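Local coordinates for protein aldehyde reductase YahK (Escherichia coli, PDB 1UUF) that catalyses the NADPH-dependent reduction of a wide range of aldehydes to the corresponding primary alcohols, with zinc as cofactor, at residues K24-Y29 with I339-I344; C57-S62 with E349-G354; H61-Q66 with G147-Q152; G73-C78 with T133-T138; L206-I211 with V333-M338. One frame throughout, in Å; residues are numbered along the deposited sequence.

How the contacts relate
The five contacts show how a zinc-containing alcohol dehydrogenase ties distant parts of its chain together, some of them close to the catalytic zinc. Contact 2 holds C60, which binds that zinc together with H82 and C178. Contact 3 shares H61 and S62 with it, and the D63 side chain lies about 6 Å from the metal. Contact 4, its centre about 10 Å from that of contact 3, touches it through D63 and Y134. Contact 1, about 9 Å from contact 3 between centres, joins it by the backbone bond from V26 to Y149. Contact 5 reaches across to the cofactor domain, linked to contact 2 by the salt bridge of R350 NH1 with E337 OE2 at 2.8 Å.

Contact 1 (K24-Y29 with I339-I344); sequences KAVGAY and IRADQI
V26 sends both its methyl groups against the turn that leads into helix 344-352, whose N-cap is Q343. CG2 lies 3.8 Å from the carbonyl O of A341, and the same methyl is 4.1 Å from A341 CB. The other branch meets I344 tip to tip, with V26 CG1 4.0 Å from I344 CD1. The torsion of the valine fits this division: with chi1 at 168°, CG1 stands opposite the backbone N while CG2 lies beside it, and CG2 packs chiefly on A341, CG1 on I344. I344 answers with an extended chain, chi2 173°, which carries CD1 out to the meeting point.

The next shell fixes both sides. V26 belongs to strand 24-27, paired antiparallel with strand 36-39, and its backbone is hydrogen-bonded to Y149. L35 touches both V26 and I344, while I362 of strand 359-363, in the sheet that also holds strand 49-58, touches A341 and I344. The A341 N is hydrogen-bonded to T366 OG1. R340 and D342 form a salt bridge, R340 NE to D342 OD1 at 3.0 Å; the carboxylate uses its syn lone pair, and the oxygen sits 23° out of the guanidinium plane.

No hydrogen bond crosses between the two segments. The N-terminal strand is therefore joined to the start of helix 344-352 by buried apolar contact, while the charged pair stays on exposed residues of the turn.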
# COMPACT_ATOMS: atom_id res chain seq x y z
N LYS A 24 -41.05 15.54 6.99
CA LYS A 24 -41.12 14.77 5.76
C LYS A 24 -39.76 14.29 5.28
O LYS A 24 -38.74 14.94 5.49
CB LYS A 24 -41.80 15.59 4.66
CG LYS A 24 -43.26 15.90 4.94
CD LYS A 24 -43.89 16.67 3.80
CE LYS A 24 -45.37 16.91 4.07
NZ LYS A 24 -45.58 17.64 5.35
N ALA A 25 -39.77 13.13 4.63
CA ALA A 25 -38.55 12.53 4.11
C ALA A 25 -38.90 11.55 3.01
O ALA A 25 -40.08 11.33 2.69
CB ALA A 25 -37.80 11.81 5.23
N VAL A 26 -37.87 10.96 2.41
CA VAL A 26 -38.04 9.98 1.36
C VAL A 26 -37.13 8.80 1.72
O VAL A 26 -35.94 8.99 1.97
CB VAL A 26 -37.64 10.55 -0.02
CG1 VAL A 26 -37.52 9.42 -1.04
CG2 VAL A 26 -38.67 11.56 -0.47
N GLY A 27 -37.71 7.61 1.76
CA GLY A 27 -36.93 6.43 2.09
C GLY A 27 -37.56 5.17 1.55
O GLY A 27 -38.57 5.22 0.85
N ALA A 28 -36.97 4.02 1.88
CA ALA A 28 -37.47 2.74 1.41
C ALA A 28 -37.86 1.83 2.57
O ALA A 28 -37.30 1.92 3.66
CB ALA A 28 -36.42 2.06 0.55
N TYR A 29 -38.82 0.94 2.32
CA TYR A 29 -39.27 0.00 3.34
C TYR A 29 -38.61 -1.36 3.17
O TYR A 29 -38.53 -2.15 4.12
CB TYR A 29 -40.79 -0.14 3.30
CG TYR A 29 -41.54 1.08 3.80
CD1 TYR A 29 -42.21 1.92 2.92
CD2 TYR A 29 -41.56 1.40 5.16
CE1 TYR A 29 -42.90 3.05 3.38
CE2 TYR A 29 -42.25 2.52 5.63
CZ TYR A 29 -42.91 3.34 4.73
OH TYR A 29 -43.59 4.44 5.20
N ILE A 339 -32.55 18.17 -8.48
CA ILE A 339 -33.73 17.35 -8.72
C ILE A 339 -34.72 17.48 -7.58
O ILE A 339 -34.38 17.99 -6.51
CB ILE A 339 -33.37 15.85 -8.88
CG1 ILE A 339 -32.72 15.32 -7.59
CG2 ILE A 339 -32.42 15.65 -10.06
CD1 ILE A 339 -32.40 13.84 -7.63
N ARG A 340 -35.95 17.02 -7.81
CA ARG A 340 -36.98 17.06 -6.78
C ARG A 340 -36.77 15.81 -5.93
O ARG A 340 -36.15 14.84 -6.37
CB ARG A 340 -38.38 17.01 -7.39
CG ARG A 340 -38.71 18.17 -8.33
CD ARG A 340 -40.21 18.16 -8.64
NE ARG A 340 -40.64 16.90 -9.23
CZ ARG A 340 -40.62 16.63 -10.53
NH1 ARG A 340 -41.03 15.45 -10.97
NH2 ARG A 340 -40.21 17.55 -11.40
N ALA A 341 -37.31 15.83 -4.71
CA ALA A 341 -37.17 14.69 -3.81
C ALA A 341 -37.86 13.44 -4.36
O ALA A 341 -37.47 12.32 -4.03
CB ALA A 341 -37.73 15.04 -2.44
N ASP A 342 -38.86 13.62 -5.21
CA ASP A 342 -39.57 12.48 -5.78
C ASP A 342 -38.94 11.93 -7.05
O ASP A 342 -39.50 11.05 -7.70
CB ASP A 342 -41.03 12.83 -6.05
CG ASP A 342 -41.18 14.07 -6.92
OD1 ASP A 342 -40.51 14.15 -7.97
OD2 ASP A 342 -41.97 14.96 -6.54
N GLN A 343 -37.76 12.45 -7.40
CA GLN A 343 -37.06 12.02 -8.61
C GLN A 343 -35.80 11.22 -8.29
O GLN A 343 -35.01 10.92 -9.18
CB GLN A 343 -36.70 13.24 -9.46
CG GLN A 343 -37.91 13.91 -10.11
CD GLN A 343 -37.57 15.21 -10.81
OE1 GLN A 343 -38.24 15.61 -11.75
NE2 GLN A 343 -36.53 15.89 -10.33
N ILE A 344 -35.62 10.87 -7.02
CA ILE A 344 -34.42 10.15 -6.63
C ILE A 344 -34.27 8.77 -7.27
O ILE A 344 -33.16 8.37 -7.63
CB ILE A 344 -34.32 10.02 -5.10
CG1 ILE A 344 -34.49 11.39 -4.45
CG2 ILE A 344 -32.97 9.45 -4.71
CD1 ILE A 344 -34.57 11.36 -2.94

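Contact 2 (C57-S62 with E349-G354). With ZN (zinc ion), chain C.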
# COMPACT_ATOMS: atom_id res chain seq x y z
N CYS A 57 -29.41 18.11 -0.39
CA CYS A 57 -28.71 16.88 -0.06
C CYS A 57 -28.22 16.21 -1.33
O CYS A 57 -29.01 15.89 -2.22
CB CYS A 57 -29.63 15.91 0.71
SG CYS A 57 -28.76 14.43 1.30
N GLY A 58 -26.91 16.00 -1.42
CA GLY A 58 -26.34 15.35 -2.58
C GLY A 58 -26.69 13.88 -2.60
O GLY A 58 -26.93 13.28 -1.56
N VAL A 59 -26.75 13.30 -3.80
CA VAL A 59 -27.08 11.89 -3.93
C VAL A 59 -25.78 11.12 -4.19
O VAL A 59 -25.09 11.35 -5.18
CB VAL A 59 -28.07 11.67 -5.09
CG1 VAL A 59 -28.42 10.19 -5.21
CG2 VAL A 59 -29.33 12.50 -4.85
N CYS A 60 -25.45 10.23 -3.26
CA CYS A 60 -24.22 9.44 -3.32
C CYS A 60 -24.51 7.98 -3.69
O CYS A 60 -25.59 7.46 -3.42
CB CYS A 60 -23.51 9.49 -1.96
SG CYS A 60 -21.98 8.53 -1.87
N HIS A 61 -23.54 7.33 -4.32
CA HIS A 61 -23.72 5.93 -4.69
C HIS A 61 -23.95 5.08 -3.45
O HIS A 61 -24.56 4.01 -3.53
CB HIS A 61 -22.52 5.41 -5.48
CG HIS A 61 -22.60 5.67 -6.95
ND1 HIS A 61 -22.34 6.91 -7.51
CD2 HIS A 61 -22.95 4.87 -7.98
CE1 HIS A 61 -22.53 6.85 -8.81
NE2 HIS A 61 -22.90 5.62 -9.13
N SER A 62 -23.47 5.54 -2.30
CA SER A 62 -23.68 4.78 -1.08
C SER A 62 -25.15 4.76 -0.70
O SER A 62 -25.62 3.82 -0.05
CB SER A 62 -22.85 5.35 0.08
OG SER A 62 -21.47 5.08 -0.11
N GLU A 349 -31.01 5.49 -11.39
CA GLU A 349 -30.89 4.83 -12.68
C GLU A 349 -29.84 5.52 -13.55
O GLU A 349 -28.99 4.86 -14.14
CB GLU A 349 -32.24 4.83 -13.40
CG GLU A 349 -33.39 4.29 -12.57
CD GLU A 349 -33.20 2.84 -12.16
OE1 GLU A 349 -34.04 2.33 -11.38
OE2 GLU A 349 -32.23 2.20 -12.62
N ARG A 350 -29.90 6.84 -13.62
CA ARG A 350 -28.95 7.61 -14.41
C ARG A 350 -27.54 7.51 -13.85
O ARG A 350 -26.57 7.45 -14.60
CB ARG A 350 -29.40 9.07 -14.49
CG ARG A 350 -30.67 9.28 -15.31
CD ARG A 350 -31.09 10.74 -15.35
NE ARG A 350 -30.01 11.60 -15.82
CZ ARG A 350 -30.04 12.93 -15.78
NH1 ARG A 350 -31.10 13.55 -15.29
NH2 ARG A 350 -29.00 13.63 -16.21
N MET A 351 -27.42 7.50 -12.53
CA MET A 351 -26.12 7.41 -11.88
C MET A 351 -25.40 6.12 -12.28
O MET A 351 -24.19 6.12 -12.49
CB MET A 351 -26.28 7.44 -10.36
CG MET A 351 -26.70 8.79 -9.82
SD MET A 351 -27.08 8.72 -8.07
CE MET A 351 -25.46 8.29 -7.40
N LEU A 352 -26.16 5.04 -12.39
CA LEU A 352 -25.60 3.75 -12.76
C LEU A 352 -25.06 3.75 -14.19
O LEU A 352 -24.23 2.91 -14.55
CB LEU A 352 -26.66 2.66 -12.60
CG LEU A 352 -27.10 2.37 -11.16
CD1 LEU A 352 -28.24 1.37 -11.14
CD2 LEU A 352 -25.91 1.85 -10.37
N ARG A 353 -25.54 4.68 -14.99
CA ARG A 353 -25.10 4.79 -16.38
C ARG A 353 -24.10 5.93 -16.52
O ARG A 353 -23.60 6.19 -17.62
CB ARG A 353 -26.30 5.05 -17.30
CG ARG A 353 -27.42 4.03 -17.18
CD ARG A 353 -28.55 4.38 -18.13
NE ARG A 353 -28.98 5.77 -17.97
CZ ARG A 353 -29.94 6.34 -18.68
NH1 ARG A 353 -30.26 7.61 -18.46
NH2 ARG A 353 -30.60 5.65 -19.60
N GLY A 354 -23.82 6.60 -15.41
CA GLY A 354 -22.89 7.72 -15.45
C GLY A 354 -23.49 8.86 -16.25
O GLY A 354 -22.77 9.66 -16.85
ZN ZN C . -21.22 9.01 0.32
O HOH W 1 -20.07 7.10 0.87
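A methionine methyl lies over the face of a histidine ring one residue along from a zinc ligand: M351 CE stands 3.7 Å from the centroid of the H61 ring, 25° off its normal, a CH-pi contact displaced toward the rim. It joins helix 344-352 to the turn between strand 49-58 and helix 61-68 in the GroES-like catalytic domain. The methyl comes nearest the ring nitrogen, with M351 CE 3.4 Å from H61 ND1. A bend at the end of the methionine, chi3 64°, turns CE onto the imidazole and leaves the sulfur to a different neighbour: M351 SD packs against V59 CG1 at 3.5 Å. F360 of strand 359-363 also touches the M351 side chain. An alanine in place of H61 would probably strip the M351 methyl of its aromatic partner and open a gap between the two helices. At its far end helix 344-352 closes in a Schellman motif at G354, whose positive phi suits glycine.

Directly before H61, C60 does two things at once. Its sulfur caps helix 61-68, S62 N to C60 SG at 3.4 Å and nearly straight at 170°, and it binds the catalytic zinc, which H82 and C178 also hold. A water completes the metal site, 2.3 Å from the zinc and 2.6 Å from S62 OG.

Contact 3 (H61-Q66 with G147-Q152); sequences HSDLHQ and GGYSQQ
D63, in the first turn of helix 61-68, receives the phenol of Y149, which stands at the centre of an inverse gamma turn; both belong to the GroES-like catalytic domain. The polar link is Y149 OH to D63 OD2 at 2.8 Å, a weak hydrogen bond and not a settled one, because Y149 OH is also bonded to the hydroxyl of Y348. Carboxylate and ring are turned almost square to each other, their planes 84° apart. The same D63 OD2 accepts from the backbone N of C60, a zinc ligand and the N-cap residue of this helix, and D63 OD1 accepts from G81 N, so this buried carboxylate is gripped at both oxygens. Its chi1 of -60° sets CG beside its own backbone N, and the group leans back toward the helix start.

Van der Waals contact is slight: D63 CB lies 3.2 Å from the hydroxyl oxygen of Y149, and beyond the pair V59 and I344 touch the tyrosine side chain.

Within the loop around Y149 the backbone is secured by a side chain. S150 OG donates to G147 O at 2.9 Å, in the carbonyl plane and with a C=O...donor angle of 151°.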
# COMPACT_ATOMS: atom_id res chain seq x y z
N HIS A 61 -23.54 7.33 -4.32
CA HIS A 61 -23.72 5.93 -4.69
C HIS A 61 -23.95 5.08 -3.45
O HIS A 61 -24.56 4.01 -3.53
CB HIS A 61 -22.52 5.41 -5.48
CG HIS A 61 -22.60 5.67 -6.95
ND1 HIS A 61 -22.34 6.91 -7.51
CD2 HIS A 61 -22.95 4.87 -7.98
CE1 HIS A 61 -22.53 6.85 -8.81
NE2 HIS A 61 -22.90 5.62 -9.13
N SER A 62 -23.47 5.54 -2.30
CA SER A 62 -23.68 4.78 -1.08
C SER A 62 -25.15 4.76 -0.70
O SER A 62 -25.62 3.82 -0.05
CB SER A 62 -22.85 5.35 0.08
OG SER A 62 -21.47 5.08 -0.11
N ASP A 63 -25.89 5.79 -1.11
CA ASP A 63 -27.32 5.85 -0.81
C ASP A 63 -28.01 4.75 -1.60
O ASP A 63 -28.82 3.99 -1.07
CB ASP A 63 -27.93 7.19 -1.24
CG ASP A 63 -27.30 8.38 -0.55
OD1 ASP A 63 -26.71 8.22 0.54
OD2 ASP A 63 -27.41 9.50 -1.10
N LEU A 64 -27.67 4.68 -2.88
CA LEU A 64 -28.23 3.69 -3.79
C LEU A 64 -27.94 2.28 -3.28
O LEU A 64 -28.85 1.46 -3.15
CB LEU A 64 -27.63 3.90 -5.19
CG LEU A 64 -28.14 3.08 -6.37
CD1 LEU A 64 -27.68 3.76 -7.66
CD2 LEU A 64 -27.62 1.65 -6.30
N HIS A 65 -26.67 2.02 -3.00
CA HIS A 65 -26.24 0.72 -2.49
C HIS A 65 -27.01 0.33 -1.23
O HIS A 65 -27.49 -0.80 -1.11
CB HIS A 65 -24.73 0.75 -2.22
CG HIS A 65 -24.21 -0.48 -1.54
ND1 HIS A 65 -24.39 -0.72 -0.19
CD2 HIS A 65 -23.50 -1.53 -2.01
CE1 HIS A 65 -23.82 -1.87 0.13
NE2 HIS A 65 -23.27 -2.38 -0.96
N GLN A 66 -27.13 1.27 -0.30
CA GLN A 66 -27.83 1.03 0.96
C GLN A 66 -29.28 0.58 0.78
O GLN A 66 -29.73 -0.36 1.44
CB GLN A 66 -27.79 2.29 1.82
CG GLN A 66 -28.06 2.06 3.31
CD GLN A 66 -26.93 1.34 4.01
OE1 GLN A 66 -26.92 0.12 4.12
NE2 GLN A 66 -25.95 2.11 4.48
N GLY A 147 -31.07 9.47 7.39
CA GLY A 147 -30.29 10.49 6.70
C GLY A 147 -30.86 11.82 6.24
O GLY A 147 -31.90 12.29 6.71
N GLY A 148 -30.16 12.41 5.27
CA GLY A 148 -30.52 13.71 4.73
C GLY A 148 -31.63 13.86 3.72
O GLY A 148 -31.90 14.97 3.28
N TYR A 149 -32.27 12.76 3.32
CA TYR A 149 -33.39 12.86 2.38
C TYR A 149 -34.57 13.25 3.26
O TYR A 149 -35.61 12.58 3.25
CB TYR A 149 -33.69 11.51 1.73
CG TYR A 149 -32.71 11.01 0.69
CD1 TYR A 149 -31.51 11.67 0.44
CD2 TYR A 149 -32.98 9.84 -0.01
CE1 TYR A 149 -30.59 11.16 -0.49
CE2 TYR A 149 -32.08 9.33 -0.93
CZ TYR A 149 -30.89 9.98 -1.17
OH TYR A 149 -30.00 9.43 -2.06
N SER A 150 -34.41 14.32 4.01
CA SER A 150 -35.45 14.78 4.92
C SER A 150 -35.40 16.30 5.10
O SER A 150 -34.48 16.96 4.62
CB SER A 150 -35.27 14.09 6.28
OG SER A 150 -33.96 14.30 6.77
N GLN A 151 -36.39 16.83 5.81
CA GLN A 151 -36.49 18.27 6.03
C GLN A 151 -35.58 18.81 7.13
O GLN A 151 -35.15 19.96 7.07
CB GLN A 151 -37.93 18.66 6.38
CG GLN A 151 -38.96 18.35 5.31
CD GLN A 151 -40.34 18.82 5.72
OE1 GLN A 151 -40.86 18.41 6.76
NE2 GLN A 151 -40.94 19.68 4.91
N GLN A 152 -35.32 17.99 8.14
CA GLN A 152 -34.49 18.40 9.27
C GLN A 152 -33.63 17.27 9.81
O GLN A 152 -33.92 16.09 9.60
CB GLN A 152 -35.37 18.93 10.41
CG GLN A 152 -36.07 20.25 10.12
CD GLN A 152 -37.00 20.68 11.25
OE1 GLN A 152 -37.52 21.80 11.25
NE2 GLN A 152 -37.23 19.80 12.22

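Contact 4 (G73-C78 with T133-T138)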
# COMPACT_ATOMS: atom_id res chain seq x y z
N GLY A 73 -26.59 -4.79 5.20
CA GLY A 73 -26.98 -4.75 6.59
C GLY A 73 -27.94 -3.60 6.82
O GLY A 73 -27.95 -2.99 7.89
N THR A 74 -28.75 -3.32 5.81
CA THR A 74 -29.71 -2.23 5.88
C THR A 74 -30.89 -2.50 6.80
O THR A 74 -31.52 -3.56 6.75
CB THR A 74 -30.26 -1.89 4.48
OG1 THR A 74 -29.18 -1.50 3.63
CG2 THR A 74 -31.27 -0.75 4.57
N VAL A 75 -31.18 -1.51 7.65
CA VAL A 75 -32.30 -1.59 8.58
C VAL A 75 -33.37 -0.66 8.02
O VAL A 75 -33.08 0.47 7.65
CB VAL A 75 -31.89 -1.11 9.99
CG1 VAL A 75 -33.07 -1.24 10.94
CG2 VAL A 75 -30.71 -1.91 10.49
N TYR A 76 -34.60 -1.15 7.96
CA TYR A 76 -35.69 -0.35 7.43
C TYR A 76 -36.63 0.18 8.51
O TYR A 76 -36.76 -0.42 9.58
CB TYR A 76 -36.49 -1.16 6.40
CG TYR A 76 -35.62 -1.72 5.31
CD1 TYR A 76 -34.90 -2.89 5.50
CD2 TYR A 76 -35.49 -1.06 4.09
CE1 TYR A 76 -34.06 -3.39 4.51
CE2 TYR A 76 -34.66 -1.55 3.09
CZ TYR A 76 -33.95 -2.72 3.30
OH TYR A 76 -33.13 -3.22 2.32
N PRO A 77 -37.28 1.32 8.25
CA PRO A 77 -37.15 2.07 6.99
C PRO A 77 -35.76 2.67 6.82
O PRO A 77 -35.08 2.97 7.80
CB PRO A 77 -38.23 3.15 7.12
CG PRO A 77 -38.25 3.41 8.59
CD PRO A 77 -38.21 2.01 9.17
N CYS A 78 -35.33 2.81 5.57
CA CYS A 78 -34.03 3.38 5.28
C CYS A 78 -34.16 4.74 4.61
O CYS A 78 -34.76 4.85 3.54
CB CYS A 78 -33.22 2.45 4.37
SG CYS A 78 -31.61 3.13 3.90
N THR A 133 -24.41 8.67 9.38
CA THR A 133 -25.57 9.53 9.21
C THR A 133 -26.84 8.73 8.98
O THR A 133 -27.93 9.17 9.34
CB THR A 133 -25.30 10.52 8.07
OG1 THR A 133 -24.07 11.20 8.37
CG2 THR A 133 -26.42 11.55 7.95
N TYR A 134 -26.70 7.55 8.37
CA TYR A 134 -27.84 6.67 8.18
C TYR A 134 -27.43 5.21 8.34
O TYR A 134 -26.30 4.83 8.04
CB TYR A 134 -28.55 6.90 6.84
CG TYR A 134 -27.72 6.74 5.59
CD1 TYR A 134 -27.37 5.48 5.11
CD2 TYR A 134 -27.33 7.85 4.84
CE1 TYR A 134 -26.65 5.33 3.92
CE2 TYR A 134 -26.61 7.72 3.66
CZ TYR A 134 -26.28 6.46 3.20
OH TYR A 134 -25.58 6.34 2.02
N ASN A 135 -28.36 4.41 8.87
CA ASN A 135 -28.20 2.97 9.09
C ASN A 135 -27.40 2.52 10.31
O ASN A 135 -27.05 1.35 10.41
CB ASN A 135 -27.62 2.30 7.84
CG ASN A 135 -27.93 0.81 7.79
OD1 ASN A 135 -27.03 -0.03 7.87
ND2 ASN A 135 -29.20 0.48 7.68
N SER A 136 -27.09 3.44 11.22
CA SER A 136 -26.33 3.06 12.41
C SER A 136 -27.21 3.08 13.66
O SER A 136 -28.16 3.86 13.75
CB SER A 136 -25.15 4.01 12.62
OG SER A 136 -24.11 3.73 11.70
N PRO A 137 -26.91 2.22 14.64
CA PRO A 137 -27.73 2.20 15.86
C PRO A 137 -27.65 3.52 16.63
O PRO A 137 -26.59 4.15 16.70
CB PRO A 137 -27.15 1.02 16.65
CG PRO A 137 -25.73 0.93 16.17
CD PRO A 137 -25.88 1.17 14.68
N THR A 138 -28.78 3.94 17.19
CA THR A 138 -28.87 5.18 17.95
C THR A 138 -30.04 5.12 18.92
O THR A 138 -31.01 4.40 18.68
CB THR A 138 -29.10 6.39 17.01
OG1 THR A 138 -29.42 7.56 17.79
CG2 THR A 138 -30.27 6.11 16.06
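N135 reaches across to the backbone of G73, T74 and V75, and nearly all of the close approach between these two loops is made by its amide. N135 CG lies 3.8 Å from G73 O and 4.0 Å from V75 N, so the flat end of the side chain sits against two backbone groups two residues apart. As modelled, N135 OD1 is 3.1 Å from G73 O while N135 ND2 is 2.8 Å from V75 N, which sets like against like; the amide has probably been built turned over, and with it turned back both pairs may be hydrogen bonds. N135 has positive phi, 79°, and its chi1 of -158° swings CG opposite the backbone N and out toward the other loop; G73 also has positive phi, which suits glycine.

Away from the amide the contact thins. The V75 side chain, itself exposed, approaches the end of N135 more distantly, with CB and CG2, and it also touches H144. T74 crosses N135 at about a right angle; its OG1 is spent on Q66 O, and its CG2 lies over one face of the Y76 ring, 3.6 Å above the plane. The Y134 ring is stacked with that of H82, a ligand of the catalytic zinc.

Two surface loops of the catalytic domain are thus joined through one polar side chain against main chain. If the amide is turned back, it would probably pair with a backbone C=O and an N-H of the 73-78 loop; little apolar surface is involved.

Contact 5 (L206-I211 with V333-M338); sequences LGHMGI and VADIEM
Helix 205-216 and the chain entering strand 336-339 come closest at M209 and A334, whose CA atoms are 6.7 Å apart. G207, with G202 and G204 in the turn before the helix, fits the Rossmann GxGxxG pattern, so the contact ties the cofactor domain to the chain leading into a strand of the sheet that also holds strand 49-58. H208 carries it: D335 N donates to H208 NE2 at 3.1 Å, almost straight at 168° and only 15° out of the ring plane. H208 ND1 is held too, hydrogen-bonded to G205 O, and Y358 meets the ring at a shallow angle. The unstaggered chi1 of 102° is consistent with a ring held by both nitrogens. Beside it M209, bent at chi2 and chi3, curls its sulfur to A334, SD to CB at 3.9 Å. The D335 carboxylate crosses the ring at a slant, OD2 3.6 Å from H208 CD2, while OD1 pairs with K212.

A leucine in place of H208 would probably leave D335 N and G205 O without their mates. With NE2 accepting and ND1 facing a carbonyl, the imidazole is likely to be neutral here, a polar bridge between two backbone segments, at G205 and D335.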
# COMPACT_ATOMS: atom_id res chain seq x y z
N LEU A 206 -17.15 11.17 -7.83
CA LEU A 206 -15.90 11.24 -7.08
C LEU A 206 -14.78 11.76 -7.96
O LEU A 206 -14.00 12.62 -7.56
CB LEU A 206 -15.51 9.85 -6.56
CG LEU A 206 -16.34 9.26 -5.41
CD1 LEU A 206 -15.85 7.85 -5.11
CD2 LEU A 206 -16.20 10.14 -4.18
N GLY A 207 -14.70 11.22 -9.18
CA GLY A 207 -13.66 11.63 -10.10
C GLY A 207 -13.63 13.11 -10.40
O GLY A 207 -12.56 13.73 -10.41
N HIS A 208 -14.79 13.70 -10.66
CA HIS A 208 -14.82 15.12 -10.98
C HIS A 208 -14.32 15.97 -9.81
O HIS A 208 -13.69 17.01 -10.02
CB HIS A 208 -16.21 15.54 -11.50
CG HIS A 208 -17.08 16.25 -10.50
ND1 HIS A 208 -17.66 15.61 -9.43
CD2 HIS A 208 -17.54 17.52 -10.47
CE1 HIS A 208 -18.44 16.46 -8.78
NE2 HIS A 208 -18.38 17.63 -9.39
N MET A 209 -14.57 15.52 -8.58
CA MET A 209 -14.09 16.27 -7.42
C MET A 209 -12.59 16.05 -7.25
O MET A 209 -11.86 16.96 -6.85
CB MET A 209 -14.80 15.83 -6.13
CG MET A 209 -16.21 16.37 -5.97
SD MET A 209 -16.36 18.15 -6.30
CE MET A 209 -15.00 18.83 -5.34
N GLY A 210 -12.13 14.84 -7.56
CA GLY A 210 -10.71 14.55 -7.44
C GLY A 210 -9.89 15.42 -8.38
O GLY A 210 -8.82 15.92 -8.02
N ILE A 211 -10.40 15.62 -9.59
CA ILE A 211 -9.71 16.45 -10.57
C ILE A 211 -9.72 17.91 -10.12
O ILE A 211 -8.68 18.57 -10.10
CB ILE A 211 -10.37 16.32 -11.96
CG1 ILE A 211 -10.23 14.87 -12.45
CG2 ILE A 211 -9.73 17.28 -12.95
CD1 ILE A 211 -10.98 14.58 -13.73
N VAL A 333 -16.70 24.24 -6.03
CA VAL A 333 -17.98 23.61 -5.74
C VAL A 333 -18.14 22.45 -6.71
O VAL A 333 -17.37 22.32 -7.66
CB VAL A 333 -19.18 24.57 -5.94
CG1 VAL A 333 -19.06 25.76 -5.01
CG2 VAL A 333 -19.25 25.03 -7.39
N ALA A 334 -19.13 21.60 -6.46
CA ALA A 334 -19.38 20.46 -7.33
C ALA A 334 -20.24 20.91 -8.50
O ALA A 334 -20.95 21.91 -8.40
CB ALA A 334 -20.10 19.36 -6.55
N ASP A 335 -20.16 20.18 -9.61
CA ASP A 335 -20.99 20.48 -10.78
C ASP A 335 -22.22 19.62 -10.52
O ASP A 335 -22.11 18.39 -10.46
CB ASP A 335 -20.30 20.07 -12.07
CG ASP A 335 -18.99 20.80 -12.29
OD1 ASP A 335 -18.90 21.98 -11.90
OD2 ASP A 335 -18.05 20.20 -12.85
N ILE A 336 -23.38 20.24 -10.39
CA ILE A 336 -24.57 19.49 -10.05
C ILE A 336 -25.78 19.63 -10.95
O ILE A 336 -25.84 20.50 -11.82
CB ILE A 336 -25.04 19.89 -8.63
CG1 ILE A 336 -25.58 21.33 -8.66
CG2 ILE A 336 -23.88 19.81 -7.65
CD1 ILE A 336 -26.21 21.79 -7.35
N GLU A 337 -26.75 18.74 -10.72
CA GLU A 337 -28.01 18.76 -11.42
C GLU A 337 -29.04 18.66 -10.31
O GLU A 337 -29.13 17.63 -9.64
CB GLU A 337 -28.18 17.58 -12.38
CG GLU A 337 -29.48 17.68 -13.17
CD GLU A 337 -29.62 16.61 -14.22
OE1 GLU A 337 -28.59 16.22 -14.81
OE2 GLU A 337 -30.77 16.17 -14.46
N MET A 338 -29.80 19.73 -10.11
CA MET A 338 -30.80 19.76 -9.06
C MET A 338 -32.03 18.94 -9.43
O MET A 338 -32.50 19.00 -10.57
CB MET A 338 -31.20 21.21 -8.78
CG MET A 338 -31.94 21.41 -7.48
SD MET A 338 -32.18 23.16 -7.13
CE MET A 338 -30.56 23.60 -6.51